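Protein (superoxide dismutase) (Sulfolobus acidocaldarius, PDB 1B06) catalyses the conversion of superoxide radicals to hydrogen peroxide and oxygen, using one bound iron ion per subunit. Local coordinates at residues G40-N43 with G44-L48. Sequence-based numbering, arbitrary orientation.
Sequences GYVN and GANSL
V42 and N46, one helical turn apart in helix 27-57 of the alpha-hairpin domain, lie side by side and point the same way. V42 CG1 meets N46 ND2 at 3.7 Å; a V42 chi1 of 171° puts this methyl anti to the backbone N, next to the carbonyl carbon. The amide of N46 also passes close to the backbone, with CG 3.3 Å from V42 O, but the geometry is too poor for an ND2 bond to that oxygen, and ND2 is hydrogen-bonded elsewhere. V42 O is gripped instead by N46 N at 3.0 Å, with an N-H...O angle of 166°. N46 OD1 accepts from the backbone N of Y9, so an alanine in place of N46 would probably leave the Y9 N-H without its mate and strip V42 CG1 of its amide neighbour. Y41 points elsewhere: its ring meets H84, an iron ligand, with planes at about 30°, and its OH bonds to H155 NE2. Its backbone ties Y41 to the next turn, through A45 N to Y41 O at 3.0 Å, while A45 CB sits 3.3 Å from that oxygen. S47 OG bonds back to G44 O at 3.3 Å, from the same face of the carbonyl plane as L48 N.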
loop_
_atom_site.group_PDB
_atom_site.type_symbol
_atom_site.label_atom_id
_atom_site.label_comp_id
_atom_site.label_asym_id
_atom_site.label_seq_id
_atom_site.Cartn_x
_atom_site.Cartn_y
_atom_site.Cartn_z
ATOM N N GLY A 40 -5.941 -11.623 19.210
ATOM C CA GLY A 40 -6.864 -10.773 18.485
ATOM C C GLY A 40 -6.889 -11.022 16.990
ATOM O O GLY A 40 -7.931 -10.875 16.352
ATOM N N TYR A 41 -5.747 -11.397 16.422
ATOM C CA TYR A 41 -5.671 -11.657 14.987
ATOM C C TYR A 41 -6.412 -12.942 14.653
ATOM O O TYR A 41 -7.023 -13.054 13.597
ATOM C CB TYR A 41 -4.211 -11.758 14.532
ATOM C CG TYR A 41 -3.421 -10.462 14.650
ATOM C CD1 TYR A 41 -3.926 -9.255 14.152
ATOM C CD2 TYR A 41 -2.168 -10.442 15.270
ATOM C CE1 TYR A 41 -3.203 -8.062 14.273
ATOM C CE2 TYR A 41 -1.439 -9.253 15.396
ATOM C CZ TYR A 41 -1.961 -8.072 14.899
ATOM O OH TYR A 41 -1.243 -6.906 15.043
ATOM N N VAL A 42 -6.353 -13.912 15.556
ATOM C CA VAL A 42 -7.034 -15.181 15.347
ATOM C C VAL A 42 -8.536 -14.943 15.433
ATOM O O VAL A 42 -9.301 -15.457 14.620
ATOM C CB VAL A 42 -6.621 -16.214 16.410
ATOM C CG1 VAL A 42 -7.507 -17.445 16.316
ATOM C CG2 VAL A 42 -5.163 -16.595 16.216
ATOM N N ASN A 43 -8.957 -14.154 16.417
ATOM C CA ASN A 43 -10.370 -13.852 16.588
ATOM C C ASN A 43 -10.880 -13.043 15.399
ATOM O O ASN A 43 -11.972 -13.297 14.888
ATOM C CB ASN A 43 -10.607 -13.059 17.878
ATOM C CG ASN A 43 -10.528 -13.927 19.130
ATOM O OD1 ASN A 43 -10.320 -13.418 20.232
ATOM N ND2 ASN A 43 -10.692 -15.238 18.964
ATOM N N GLY A 44 -10.089 -12.065 14.965
ATOM C CA GLY A 44 -10.483 -11.234 13.840
ATOM C C GLY A 44 -10.633 -12.035 12.559
ATOM O O GLY A 44 -11.571 -11.839 11.790
ATOM N N ALA A 45 -9.701 -12.953 12.332
ATOM C CA ALA A 45 -9.734 -13.791 11.148
ATOM C C ALA A 45 -10.973 -14.680 11.156
ATOM O O ALA A 45 -11.694 -14.762 10.160
ATOM C CB ALA A 45 -8.473 -14.653 11.084
ATOM N N ASN A 46 -11.220 -15.338 12.283
ATOM C CA ASN A 46 -12.360 -16.241 12.402
ATOM C C ASN A 46 -13.704 -15.539 12.257
ATOM O O ASN A 46 -14.638 -16.082 11.664
ATOM C CB ASN A 46 -12.290 -16.988 13.735
ATOM C CG ASN A 46 -11.177 -18.016 13.760
ATOM O OD1 ASN A 46 -10.639 -18.392 12.716
ATOM N ND2 ASN A 46 -10.826 -18.480 14.952
ATOM N N SER A 47 -13.801 -14.327 12.786
ATOM C CA SER A 47 -15.042 -13.575 12.693
ATOM C C SER A 47 -15.312 -13.161 11.246
ATOM O O SER A 47 -16.465 -13.024 10.833
ATOM C CB SER A 47 -14.980 -12.341 13.594
ATOM O OG SER A 47 -14.591 -11.199 12.859
ATOM N N LEU A 48 -14.248 -12.960 10.472
ATOM C CA LEU A 48 -14.411 -12.574 9.077
ATOM C C LEU A 48 -14.698 -13.806 8.233
ATOM O O LEU A 48 -15.355 -13.712 7.199
ATOM C CB LEU A 48 -13.161 -11.868 8.557
ATOM C CG LEU A 48 -13.023 -10.399 8.952
ATOM C CD1 LEU A 48 -11.681 -9.887 8.482
ATOM C CD2 LEU A 48 -14.154 -9.577 8.343
#